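Local coordinates for protein glyoxylate reductase (Paecilomyces sp. J18, PDB 3WNV) that reduces glyoxylate, probably to glycolate, with a nicotinamide cofactor, as a member of the D-2-hydroxyacid dehydrogenase family, at residues L122-G125 against A126-A130; A231-K234 against D235-I239; H14-A17 against E18-A21; I54-S57 against N58-K62; I134-R138 against A139-H143. One frame throughout, in Å; residues are numbered along the deposited sequence.

Contact 1 (L122-G125 against A126-A130); sequences LMIG and ALRQA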
loop_
_atom_site.group_PDB
_atom_site.type_symbol
_atom_site.label_atom_id
_atom_site.label_comp_id
_atom_site.label_asym_id
_atom_site.label_seq_id
_atom_site.Cartn_x
_atom_site.Cartn_y
_atom_site.Cartn_z
ATOM N N LEU A 122 -12.190 8.147 -3.633
ATOM C CA LEU A 122 -12.561 8.191 -2.227
ATOM C C LEU A 122 -12.768 9.600 -1.675
ATOM O O LEU A 122 -13.648 9.801 -0.854
ATOM C CB LEU A 122 -11.529 7.433 -1.372
ATOM C CG LEU A 122 -11.534 5.931 -1.520
ATOM C CD1 LEU A 122 -10.307 5.318 -0.795
ATOM C CD2 LEU A 122 -12.856 5.336 -0.963
ATOM N N MET A 123 -11.919 10.561 -2.060
ATOM C CA MET A 123 -12.041 11.927 -1.551
ATOM C C MET A 123 -13.367 12.565 -1.986
ATOM O O MET A 123 -14.064 13.177 -1.206
ATOM C CB MET A 123 -10.872 12.772 -2.072
ATOM C CG MET A 123 -10.890 14.198 -1.523
ATOM S SD MET A 123 -9.578 15.237 -2.248
ATOM C CE MET A 123 -10.219 15.555 -3.904
ATOM N N ILE A 124 -13.697 12.460 -3.263
ATOM C CA ILE A 124 -14.953 13.021 -3.726
ATOM C C ILE A 124 -16.133 12.287 -3.045
ATOM O O ILE A 124 -17.084 12.949 -2.589
ATOM C CB ILE A 124 -15.045 12.879 -5.251
ATOM C CG1 ILE A 124 -13.903 13.698 -5.910
ATOM C CG2 ILE A 124 -16.419 13.359 -5.754
ATOM C CD1 ILE A 124 -13.860 15.168 -5.491
ATOM N N GLY A 125 -16.031 10.964 -2.901
ATOM C CA GLY A 125 -17.062 10.160 -2.226
ATOM C C GLY A 125 -17.295 10.682 -0.793
ATOM O O GLY A 125 -18.452 10.820 -0.326
ATOM N N ALA A 126 -16.198 10.993 -0.114
ATOM C CA ALA A 126 -16.258 11.401 1.298
ATOM C C ALA A 126 -16.840 12.804 1.408
ATOM O O ALA A 126 -17.672 13.077 2.281
ATOM C CB ALA A 126 -14.880 11.329 1.910
ATOM N N LEU A 127 -16.425 13.683 0.492
ATOM C CA LEU A 127 -16.947 15.055 0.496
ATOM C C LEU A 127 -18.408 15.142 0.100
ATOM O O LEU A 127 -19.055 16.145 0.441
ATOM C CB LEU A 127 -16.142 15.921 -0.462
ATOM C CG LEU A 127 -14.707 16.259 -0.051
ATOM C CD1 LEU A 127 -13.964 16.803 -1.244
ATOM C CD2 LEU A 127 -14.700 17.284 1.058
ATOM N N ARG A 128 -18.921 14.166 -0.651
ATOM C CA ARG A 128 -20.348 14.103 -0.983
ATOM C C ARG A 128 -21.120 13.169 -0.050
ATOM O O ARG A 128 -22.360 13.037 -0.190
ATOM C CB ARG A 128 -20.568 13.618 -2.450
ATOM C CG ARG A 128 -19.903 14.478 -3.545
ATOM C CD ARG A 128 -20.383 15.917 -3.408
ATOM N NE ARG A 128 -19.975 16.732 -4.567
ATOM C CZ ARG A 128 -20.770 17.033 -5.598
ATOM N NH1 ARG A 128 -22.031 16.614 -5.634
ATOM N NH2 ARG A 128 -20.290 17.769 -6.602
ATOM N N GLN A 129 -20.402 12.506 0.869
ATOM C CA GLN A 129 -20.961 11.375 1.670
ATOM C C GLN A 129 -21.798 10.471 0.758
ATOM O O GLN A 129 -22.996 10.170 1.002
ATOM C CB GLN A 129 -21.734 11.886 2.910
ATOM C CG GLN A 129 -20.878 12.885 3.693
ATOM C CD GLN A 129 -21.476 13.361 4.989
ATOM O OE1 GLN A 129 -22.614 13.028 5.321
ATOM N NE2 GLN A 129 -20.696 14.131 5.759
ATOM N N ALA A 130 -21.139 10.023 -0.301
ATOM C CA ALA A 130 -21.831 9.460 -1.456
ATOM C C ALA A 130 -22.481 8.108 -1.216
ATOM O O ALA A 130 -23.282 7.661 -2.034
ATOM C CB ALA A 130 -20.878 9.369 -2.661
#
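M123 and L127, one helical turn apart, come together through unlike first torsions: in M123 the CG carbon stands opposite the main-chain nitrogen (chi1 -177°), whereas in L127 it stands opposite the carbonyl carbon (chi1 -70°). The two side chains consequently run alongside each other and point the same way, with M123 CG 4.0 Å from L127 CD1. This is an apolar i to i+4 pair, and both side chains also pack on strand 237-241, M123 on V240 and L127 on V238. In R128 the CG carbon again lies opposite the carbonyl carbon, beside the backbone N, which lays it 3.3 Å from I124 O. The same carbonyl takes the R128 N-H at 2.9 Å between R128 N and I124 O. Before it, L127 N donates to M123 O at 3.0 Å, an ordinary helical bond. The pattern then changes. Q129 has a positive phi of 42° and turns the chain back, so that A130 N reaches G125 O at 2.8 Å, lying in the carbonyl plane. Inside this wider loop Q129 N bonds to A126 O at 3.1 Å. A130 CB is folded back over the last turn and rests 3.7 Å from G125 O. A 6-to-1 bond enclosing a second, tighter one is the signature of the Schellman motif, which here ends helix 112-127 on the face of a Rossmann-type domain.

Contact 2 (A231-K234 against D235-I239); sequences AKMK and DGVVI
K234 and V237 are joined by the one backbone hydrogen bond between 231-234 and 235-239, running from V237 N to K234 O over 3.1 Å. The donor stands well above the carbonyl plane, 43° out of it, and the bond is correspondingly bent. It closes a type II beta turn whose third residue, G236, has a phi of 83°; a CB there would collide with the preceding carbonyl oxygen, which explains the glycine. The apolar contacts all pass through M233. Its chain is extended beyond CG and brings SD up to both branched side chains, 3.9 Å from V237 CG1 and 3.8 Å from I239 CD1. M233 meets V237 at a slant but I239 nearly at a right angle, and M233 CE also approaches I239 CD1 at 4.0 Å. F211 and L205 press on the same methionine. The ionic partners lie outside the turn: K234 NZ pairs with D209, and D235 OD1 with K261, each in a salt bridge. A buried methionine packed on the incoming strand, with charged partners beyond the turn, marks the tight link between helix 227-232 and strand 237-241, the return half of a beta-alpha-beta unit in the Rossmann-type domain.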
loop_
_atom_site.group_PDB
_atom_site.type_symbol
_atom_site.label_atom_id
_atom_site.label_comp_id
_atom_site.label_asym_id
_atom_site.label_seq_id
_atom_site.Cartn_x
_atom_site.Cartn_y
_atom_site.Cartn_z
ATOM N N ALA A 231 -7.163 15.467 17.276
ATOM C CA ALA A 231 -7.652 16.604 18.034
ATOM C C ALA A 231 -7.023 17.889 17.506
ATOM O O ALA A 231 -7.613 18.968 17.641
ATOM C CB ALA A 231 -7.371 16.419 19.528
ATOM N N LYS A 232 -5.840 17.769 16.895
ATOM C CA LYS A 232 -5.195 18.909 16.248
ATOM C C LYS A 232 -5.782 19.286 14.892
ATOM O O LYS A 232 -5.508 20.382 14.407
ATOM C CB LYS A 232 -3.701 18.656 16.076
ATOM C CG LYS A 232 -2.906 18.750 17.361
ATOM C CD LYS A 232 -1.488 18.210 17.146
ATOM C CE LYS A 232 -0.693 18.294 18.431
ATOM N NZ LYS A 232 0.679 17.724 18.283
ATOM N N MET A 233 -6.550 18.398 14.263
ATOM C CA MET A 233 -7.052 18.695 12.915
ATOM C C MET A 233 -8.171 19.759 12.983
ATOM O O MET A 233 -8.639 20.093 14.085
ATOM C CB MET A 233 -7.515 17.430 12.199
ATOM C CG MET A 233 -6.378 16.461 11.916
ATOM S SD MET A 233 -7.037 14.946 11.234
ATOM C CE MET A 233 -5.549 13.907 11.102
ATOM N N LYS A 234 -8.558 20.311 11.829
ATOM C CA LYS A 234 -9.687 21.255 11.720
ATOM C C LYS A 234 -10.970 20.544 12.078
ATOM O O LYS A 234 -11.143 19.406 11.675
ATOM C CB LYS A 234 -9.884 21.663 10.265
ATOM C CG LYS A 234 -8.874 22.610 9.715
ATOM C CD LYS A 234 -9.287 22.972 8.313
ATOM C CE LYS A 234 -8.612 24.231 7.879
ATOM N NZ LYS A 234 -9.494 24.876 6.863
ATOM N N ASP A 235 -11.896 21.201 12.781
ATOM C CA ASP A 235 -13.264 20.655 12.882
ATOM C C ASP A 235 -13.815 20.448 11.459
ATOM O O ASP A 235 -13.682 21.341 10.612
ATOM C CB ASP A 235 -14.189 21.634 13.632
ATOM C CG ASP A 235 -13.890 21.707 15.121
ATOM O OD1 ASP A 235 -13.205 20.814 15.664
ATOM O OD2 ASP A 235 -14.384 22.653 15.766
ATOM N N GLY A 236 -14.404 19.279 11.178
ATOM C CA GLY A 236 -14.917 18.984 9.842
ATOM C C GLY A 236 -13.892 18.474 8.829
ATOM O O GLY A 236 -14.176 18.424 7.612
ATOM N N VAL A 237 -12.707 18.060 9.304
ATOM C CA VAL A 237 -11.679 17.511 8.405
ATOM C C VAL A 237 -12.237 16.267 7.733
ATOM O O VAL A 237 -13.108 15.595 8.289
ATOM C CB VAL A 237 -10.378 17.140 9.207
ATOM C CG1 VAL A 237 -10.663 16.043 10.236
ATOM C CG2 VAL A 237 -9.202 16.783 8.279
ATOM N N VAL A 238 -11.767 15.985 6.521
ATOM C CA VAL A 238 -12.033 14.726 5.857
ATOM C C VAL A 238 -10.694 13.999 5.729
ATOM O O VAL A 238 -9.684 14.585 5.290
ATOM C CB VAL A 238 -12.636 14.959 4.466
ATOM C CG1 VAL A 238 -12.644 13.642 3.657
ATOM C CG2 VAL A 238 -14.031 15.533 4.593
ATOM N N ILE A 239 -10.676 12.740 6.120
ATOM C CA ILE A 239 -9.419 11.954 6.084
ATOM C C ILE A 239 -9.470 10.882 5.013
ATOM O O ILE A 239 -10.423 10.130 4.956
ATOM C CB ILE A 239 -9.095 11.332 7.479
ATOM C CG1 ILE A 239 -8.835 12.415 8.523
ATOM C CG2 ILE A 239 -7.909 10.359 7.393
ATOM C CD1 ILE A 239 -8.873 11.921 9.943
#

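Contact 3 (H14-A17 against E18-A21); sequences HARA and EWEA
R16 and E20 form a salt bridge across one helical turn, with R16 NH2 only 2.6 Å from E20 OE2. The oxygen lies at the edge of the guanidinium, near its plane, yet the nitrogen meets the carboxylate from above, 44° out of that group's plane. Bends at chi2 (-66°) and chi3 curl the arginine back along the helix to make this approach. The same NH2 has a second anionic partner in E30 of strand 27-31. Less direct is the link at the helix start, where a water donates both to E18 OE1, 2.6 Å away, and to H14 O. A15 is the N-cap residue, and its O receives W19 N at 3.1 Å, with a further, weak bond from E18 N. Packing completes the contact: W19 CD1 lies over one guanidinium face, toward its rim and 3.8 Å from R16 NH2, while the indole plane is inclined at 60° to it. W19 itself extends toward strands 5-9 and 27-31. A leucine in place of R16 would probably leave E20 and E30 without their shared cation. The chemistry implies that one positive charge ties this helix to the neighbouring strand and would be expected to help keep both glutamates ionised.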
loop_
_atom_site.group_PDB
_atom_site.type_symbol
_atom_site.label_atom_id
_atom_site.label_comp_id
_atom_site.label_asym_id
_atom_site.label_seq_id
_atom_site.Cartn_x
_atom_site.Cartn_y
_atom_site.Cartn_z
ATOM N N HIS A 14 -1.262 -12.526 -14.330
ATOM C CA HIS A 14 -1.277 -11.899 -15.652
ATOM C C HIS A 14 -0.047 -12.185 -16.486
ATOM O O HIS A 14 -0.075 -11.976 -17.697
ATOM C CB HIS A 14 -1.419 -10.385 -15.541
ATOM C CG HIS A 14 -2.584 -9.952 -14.719
ATOM N ND1 HIS A 14 -3.877 -10.002 -15.192
ATOM C CD2 HIS A 14 -2.656 -9.480 -13.451
ATOM C CE1 HIS A 14 -4.697 -9.563 -14.244
ATOM N NE2 HIS A 14 -3.980 -9.259 -13.175
ATOM N N ALA A 15 1.030 -12.628 -15.844
ATOM C CA ALA A 15 2.323 -12.678 -16.515
ATOM C C ALA A 15 2.922 -14.073 -16.475
ATOM O O ALA A 15 4.148 -14.228 -16.397
ATOM C CB ALA A 15 3.252 -11.681 -15.908
ATOM N N ARG A 16 2.053 -15.089 -16.557
ATOM C CA ARG A 16 2.495 -16.465 -16.514
ATOM C C ARG A 16 3.516 -16.743 -17.625
ATOM O O ARG A 16 4.470 -17.473 -17.411
ATOM C CB ARG A 16 1.312 -17.439 -16.631
ATOM C CG ARG A 16 0.505 -17.631 -15.349
ATOM C CD ARG A 16 1.301 -18.330 -14.204
ATOM N NE ARG A 16 2.007 -19.567 -14.571
ATOM C CZ ARG A 16 2.512 -20.441 -13.689
ATOM N NH1 ARG A 16 2.368 -20.258 -12.386
ATOM N NH2 ARG A 16 3.145 -21.512 -14.106
ATOM N N ALA A 17 3.310 -16.172 -18.817
ATOM C CA ALA A 17 4.241 -16.388 -19.934
ATOM C C ALA A 17 5.655 -15.939 -19.613
ATOM O O ALA A 17 6.621 -16.623 -19.958
ATOM C CB ALA A 17 3.757 -15.676 -21.160
ATOM N N GLU A 18 5.758 -14.801 -18.940
ATOM C CA GLU A 18 7.047 -14.208 -18.578
ATOM C C GLU A 18 7.725 -15.042 -17.498
ATOM O O GLU A 18 8.951 -15.155 -17.485
ATOM C CB GLU A 18 6.863 -12.751 -18.128
ATOM C CG GLU A 18 6.595 -11.756 -19.303
ATOM C CD GLU A 18 5.167 -11.771 -19.857
ATOM O OE1 GLU A 18 4.270 -12.435 -19.282
ATOM O OE2 GLU A 18 4.923 -11.083 -20.884
ATOM N N TRP A 19 6.938 -15.609 -16.573
ATOM C CA TRP A 19 7.486 -16.530 -15.579
ATOM C C TRP A 19 8.011 -17.782 -16.281
ATOM O O TRP A 19 9.167 -18.141 -16.097
ATOM C CB TRP A 19 6.433 -16.889 -14.503
ATOM C CG TRP A 19 6.799 -18.093 -13.637
ATOM C CD1 TRP A 19 6.287 -19.354 -13.744
ATOM C CD2 TRP A 19 7.724 -18.139 -12.538
ATOM N NE1 TRP A 19 6.832 -20.170 -12.808
ATOM C CE2 TRP A 19 7.723 -19.458 -12.049
ATOM C CE3 TRP A 19 8.565 -17.194 -11.940
ATOM C CZ2 TRP A 19 8.518 -19.871 -10.961
ATOM C CZ3 TRP A 19 9.361 -17.593 -10.871
ATOM C CH2 TRP A 19 9.333 -18.924 -10.388
ATOM N N GLU A 20 7.188 -18.424 -17.111
ATOM C CA GLU A 20 7.622 -19.654 -17.783
ATOM C C GLU A 20 8.872 -19.427 -18.616
ATOM O O GLU A 20 9.722 -20.309 -18.733
ATOM C CB GLU A 20 6.513 -20.202 -18.666
ATOM C CG GLU A 20 5.234 -20.506 -17.898
ATOM C CD GLU A 20 5.310 -21.761 -17.037
ATOM O OE1 GLU A 20 6.378 -22.425 -16.970
ATOM O OE2 GLU A 20 4.262 -22.092 -16.434
ATOM N N ALA A 21 8.986 -18.238 -19.191
ATOM C CA ALA A 21 10.156 -17.910 -19.998
ATOM C C ALA A 21 11.484 -18.010 -19.229
ATOM O O ALA A 21 12.520 -18.269 -19.816
ATOM C CB ALA A 21 9.987 -16.541 -20.606
HETATM O O HOH W 1 1.877 -12.352 -20.321
#

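Contact 4 (I54-S57 against N58-K62); sequences IYRS and NISTK
R56 begins its contact with the turn at CB, which lies 3.8 Å from S60 OG. Its first torsion of 71° places CG between the main-chain nitrogen and the carbonyl carbon, and the chain then runs straight before bending at chi3. R56 NE donates to a water 2.9 Å away, and that water in turn donates to S60 OG, bridging strand and turn. At the tip, R56 NH2 comes to 3.0 Å from T61 OG1, which sits at the guanidinium edge near its plane. NH1 is engaged elsewhere, by N91, and F67 supplies a cation-pi partner. These residues stand at the C-terminal end of strand 51-57, in the five-stranded parallel sheet, where loops of alpha/beta domains commonly gather functional groups; the side chain of N58, hydrogen-bonded to N91, here lies about 3 Å from a bound sulfate, probably from the crystallisation liquor. The chain leaves the strand through a type I turn from N58 to T61. S57, just before the turn, accepts from it: S60 N donates to S57 OG at 3.1 Å and, weakly, to S57 O. S60 OG donates to that same carbonyl, 2.7 Å from S57 O, with a slight tilt from its plane. Replacing S57 with an alanine would probably leave S60 N with little more than its weak bond to the carbonyl, and the turn less firmly held to the strand. Further along, T61 OG1 and T61 N both reach N58 O from the same face, the hydroxyl OG1 of T61 at 2.8 Å from N58 O.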
loop_
_atom_site.group_PDB
_atom_site.type_symbol
_atom_site.label_atom_id
_atom_site.label_comp_id
_atom_site.label_asym_id
_atom_site.label_seq_id
_atom_site.Cartn_x
_atom_site.Cartn_y
_atom_site.Cartn_z
ATOM N N ILE A 54 13.383 -15.800 -5.163
ATOM C CA ILE A 54 12.015 -16.132 -4.793
ATOM C C ILE A 54 11.130 -15.011 -5.281
ATOM O O ILE A 54 11.428 -13.837 -5.037
ATOM C CB ILE A 54 11.864 -16.207 -3.263
ATOM C CG1 ILE A 54 12.486 -17.498 -2.717
ATOM C CG2 ILE A 54 10.370 -16.124 -2.858
ATOM C CD1 ILE A 54 12.523 -17.499 -1.152
ATOM N N TYR A 55 10.033 -15.354 -5.948
ATOM C CA TYR A 55 9.004 -14.373 -6.278
ATOM C C TYR A 55 7.943 -14.495 -5.214
ATOM O O TYR A 55 7.460 -15.604 -4.972
ATOM C CB TYR A 55 8.356 -14.763 -7.636
ATOM C CG TYR A 55 7.196 -13.855 -8.071
ATOM C CD1 TYR A 55 5.981 -13.831 -7.374
ATOM C CD2 TYR A 55 7.301 -13.083 -9.220
ATOM C CE1 TYR A 55 4.896 -12.999 -7.787
ATOM C CE2 TYR A 55 6.249 -12.251 -9.642
ATOM C CZ TYR A 55 5.056 -12.213 -8.911
ATOM O OH TYR A 55 4.030 -11.418 -9.357
ATOM N N ARG A 56 7.527 -13.373 -4.601
ATOM C CA ARG A 56 6.396 -13.444 -3.692
ATOM C C ARG A 56 5.583 -12.189 -3.843
ATOM O O ARG A 56 6.011 -11.225 -4.499
ATOM C CB ARG A 56 6.864 -13.608 -2.230
ATOM C CG ARG A 56 7.524 -12.363 -1.641
ATOM C CD ARG A 56 7.864 -12.576 -0.167
ATOM N NE ARG A 56 6.653 -12.777 0.671
ATOM C CZ ARG A 56 5.955 -11.782 1.239
ATOM N NH1 ARG A 56 6.292 -10.508 1.044
ATOM N NH2 ARG A 56 4.907 -12.062 2.021
ATOM N N SER A 57 4.420 -12.160 -3.200
ATOM C CA SER A 57 3.567 -10.961 -3.252
ATOM C C SER A 57 2.906 -10.627 -1.909
ATOM O O SER A 57 2.906 -11.457 -0.988
ATOM C CB SER A 57 2.478 -11.162 -4.284
ATOM O OG SER A 57 1.657 -12.275 -3.920
ATOM N N ASN A 58 2.293 -9.446 -1.811
ATOM C CA ASN A 58 1.525 -9.141 -0.599
ATOM C C ASN A 58 0.407 -10.153 -0.401
ATOM O O ASN A 58 0.202 -10.659 0.702
ATOM C CB ASN A 58 0.989 -7.708 -0.638
ATOM C CG ASN A 58 2.041 -6.682 -0.225
ATOM O OD1 ASN A 58 2.881 -6.926 0.666
ATOM N ND2 ASN A 58 2.002 -5.521 -0.863
ATOM N N ILE A 59 -0.300 -10.502 -1.473
ATOM C CA ILE A 59 -1.374 -11.482 -1.317
ATOM C C ILE A 59 -0.890 -12.847 -0.831
ATOM O O ILE A 59 -1.587 -13.521 -0.046
ATOM C CB ILE A 59 -2.179 -11.622 -2.640
ATOM C CG1 ILE A 59 -2.992 -10.352 -2.856
ATOM C CG2 ILE A 59 -3.100 -12.777 -2.587
ATOM C CD1 ILE A 59 -3.615 -10.288 -4.233
ATOM N N SER A 60 0.308 -13.267 -1.279
ATOM C CA SER A 60 0.843 -14.604 -0.977
ATOM C C SER A 60 1.192 -14.814 0.497
ATOM O O SER A 60 1.467 -15.946 0.917
ATOM C CB SER A 60 2.086 -14.923 -1.837
ATOM O OG SER A 60 3.213 -14.084 -1.493
ATOM N N THR A 61 1.151 -13.735 1.276
ATOM C CA THR A 61 1.394 -13.794 2.719
ATOM C C THR A 61 0.417 -14.798 3.364
ATOM O O THR A 61 0.730 -15.460 4.352
ATOM C CB THR A 61 1.227 -12.399 3.336
ATOM O OG1 THR A 61 2.082 -11.485 2.652
ATOM C CG2 THR A 61 1.677 -12.406 4.800
ATOM N N LYS A 62 -0.761 -14.944 2.776
ATOM C CA LYS A 62 -1.731 -15.888 3.336
ATOM C C LYS A 62 -1.233 -17.316 3.215
ATOM O O LYS A 62 -1.727 -18.192 3.900
ATOM C CB LYS A 62 -3.103 -15.737 2.667
ATOM C CG LYS A 62 -3.169 -16.204 1.216
ATOM C CD LYS A 62 -4.467 -15.710 0.567
ATOM C CE LYS A 62 -4.708 -16.407 -0.750
ATOM N NZ LYS A 62 -6.162 -16.672 -0.960
HETATM O O HOH W 2 4.656 -14.793 0.986
#

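Contact 5 (I134-R138 against A139-H143); sequences ITAIR and AGEWH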
loop_
_atom_site.group_PDB
_atom_site.type_symbol
_atom_site.label_atom_id
_atom_site.label_comp_id
_atom_site.label_asym_id
_atom_site.label_seq_id
_atom_site.Cartn_x
_atom_site.Cartn_y
_atom_site.Cartn_z
ATOM N N ILE A 134 -25.826 6.768 -3.267
ATOM C CA ILE A 134 -25.599 5.519 -3.991
ATOM C C ILE A 134 -26.627 4.491 -3.548
ATOM O O ILE A 134 -27.219 3.794 -4.364
ATOM C CB ILE A 134 -24.196 4.975 -3.730
ATOM C CG1 ILE A 134 -23.172 5.821 -4.490
ATOM C CG2 ILE A 134 -24.086 3.488 -4.150
ATOM C CD1 ILE A 134 -21.766 5.597 -4.091
ATOM N N THR A 135 -26.831 4.398 -2.243
ATOM C CA THR A 135 -27.807 3.453 -1.678
ATOM C C THR A 135 -29.253 3.856 -1.963
ATOM O O THR A 135 -30.077 3.023 -2.368
ATOM C CB THR A 135 -27.555 3.288 -0.169
ATOM O OG1 THR A 135 -26.246 2.725 0.008
ATOM C CG2 THR A 135 -28.581 2.350 0.445
ATOM N N ALA A 136 -29.563 5.137 -1.797
ATOM C CA ALA A 136 -30.909 5.657 -2.006
ATOM C C ALA A 136 -31.443 5.428 -3.413
ATOM O O ALA A 136 -32.581 5.012 -3.572
ATOM C CB ALA A 136 -30.963 7.112 -1.673
ATOM N N ILE A 137 -30.645 5.715 -4.437
ATOM C CA ILE A 137 -31.168 5.573 -5.804
ATOM C C ILE A 137 -31.533 4.122 -6.106
ATOM O O ILE A 137 -32.545 3.860 -6.759
ATOM C CB ILE A 137 -30.213 6.170 -6.899
ATOM C CG1 ILE A 137 -30.924 6.179 -8.271
ATOM C CG2 ILE A 137 -28.926 5.373 -7.010
ATOM C CD1 ILE A 137 -30.147 6.942 -9.334
ATOM N N ARG A 138 -30.722 3.184 -5.606
ATOM C CA ARG A 138 -30.934 1.769 -5.847
ATOM C C ARG A 138 -32.166 1.258 -5.100
ATOM O O ARG A 138 -32.800 0.301 -5.530
ATOM C CB ARG A 138 -29.698 0.973 -5.415
ATOM C CG ARG A 138 -28.400 1.349 -6.160
ATOM C CD ARG A 138 -28.301 0.707 -7.566
ATOM N NE ARG A 138 -27.012 1.055 -8.155
ATOM C CZ ARG A 138 -26.444 0.447 -9.188
ATOM N NH1 ARG A 138 -25.255 0.846 -9.612
ATOM N NH2 ARG A 138 -27.056 -0.543 -9.797
ATOM N N ALA A 139 -32.490 1.910 -3.983
ATOM C CA ALA A 139 -33.647 1.541 -3.168
ATOM C C ALA A 139 -34.944 2.154 -3.701
ATOM O O ALA A 139 -36.019 1.969 -3.119
ATOM C CB ALA A 139 -33.422 1.966 -1.714
ATOM N N GLY A 140 -34.849 2.903 -4.795
ATOM C CA GLY A 140 -36.031 3.546 -5.365
ATOM C C GLY A 140 -36.445 4.784 -4.580
ATOM O O GLY A 140 -37.573 5.253 -4.713
ATOM N N GLU A 141 -35.557 5.239 -3.705
ATOM C CA GLU A 141 -35.842 6.366 -2.832
ATOM C C GLU A 141 -35.465 7.662 -3.521
ATOM O O GLU A 141 -35.735 8.749 -3.010
ATOM C CB GLU A 141 -35.157 6.180 -1.477
ATOM C CG GLU A 141 -35.764 5.081 -0.620
ATOM C CD GLU A 141 -34.951 4.798 0.627
ATOM O OE1 GLU A 141 -33.848 5.369 0.763
ATOM O OE2 GLU A 141 -35.415 4.006 1.474
ATOM N N TRP A 142 -34.840 7.548 -4.686
ATOM C CA TRP A 142 -34.246 8.707 -5.318
ATOM C C TRP A 142 -33.305 9.147 -4.210
ATOM O O TRP A 142 -32.710 8.317 -3.523
ATOM C CB TRP A 142 -35.285 9.811 -5.511
ATOM C CG TRP A 142 -34.878 10.849 -6.513
ATOM C CD1 TRP A 142 -35.113 12.191 -6.443
ATOM C CD2 TRP A 142 -34.164 10.628 -7.736
ATOM N NE1 TRP A 142 -34.590 12.820 -7.548
ATOM C CE2 TRP A 142 -34.003 11.883 -8.356
ATOM C CE3 TRP A 142 -33.647 9.492 -8.366
ATOM C CZ2 TRP A 142 -33.345 12.035 -9.575
ATOM C CZ3 TRP A 142 -32.996 9.645 -9.576
ATOM C CH2 TRP A 142 -32.850 10.905 -10.168
ATOM N N HIS A 143 -33.173 10.455 -4.040
ATOM C CA HIS A 143 -32.160 11.030 -3.169
ATOM C C HIS A 143 -32.118 10.353 -1.798
ATOM O O HIS A 143 -31.040 10.154 -1.238
ATOM C CB HIS A 143 -32.391 12.534 -3.002
ATOM C CG HIS A 143 -32.076 13.333 -4.229
ATOM N ND1 HIS A 143 -32.533 14.619 -4.417
ATOM C CD2 HIS A 143 -31.349 13.028 -5.329
ATOM C CE1 HIS A 143 -32.102 15.072 -5.581
ATOM N NE2 HIS A 143 -31.381 14.126 -6.154
HETATM O O HOH W 3 -34.427 5.688 -6.850
#
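I137, in the last turn of helix 131-138, and W142, in the loop after it, cross at a slant and meet through their far ends, with I137 CD1 3.9 Å from W142 CZ3. In each residue the chain sets off opposite its own main-chain nitrogen (chi1 -171° in I137, -162° in W142), and this sends the isoleucine methyl outward to the six-membered ring. Within the loop, W142 NE1 lies over the centre of the H143 ring, while H143 CD2 sits above the indole, displaced toward its rim. E141 turns elsewhere, resting its CB 3.5 Å from A136 O. The backbone beneath supplies the firmer links. G140, with positive phi, reverses the chain in a Schellman motif, letting E141 N reach A136 O at 3.0 Å. G140 N meets I137 O at 3.2 Å, but far above the carbonyl plane (67°). A water donates to I137 O, 2.6 Å away, and accepts from W142 N at 2.9 Å, linking helix end and loop. The placement of W142 O against A136 CB is too close in the model, so that detail is doubtful. Apart from the buried A136, this is a surface contact, and its chemistry suggests that the turn is probably shaped mainly by main-chain bonds and one bridging water, with a single apolar touch between side chains across it.

In the fold
Along the chain the order is contact 3, contact 4, contact 1, contact 5, contact 2, and they fall into two groups. Contacts 3 and 4 belong to the five-stranded parallel sheet and its helices, with centres 16 Å apart. The other three lie in the NAD-binding part of the chain: contact 1 ends helix 112-127, contact 5 ends the next helix, 131-138, and contact 2 leads into strand 237-241 of the seven-stranded sheet. Contacts 1 and 2 touch directly, A126 CB packing 3.7 Å from V238 CG1, whereas contacts 1 and 3 are centred 39 Å apart. This separation reflects a two-domain architecture, in which family members bind substrate and cofactor between the domains.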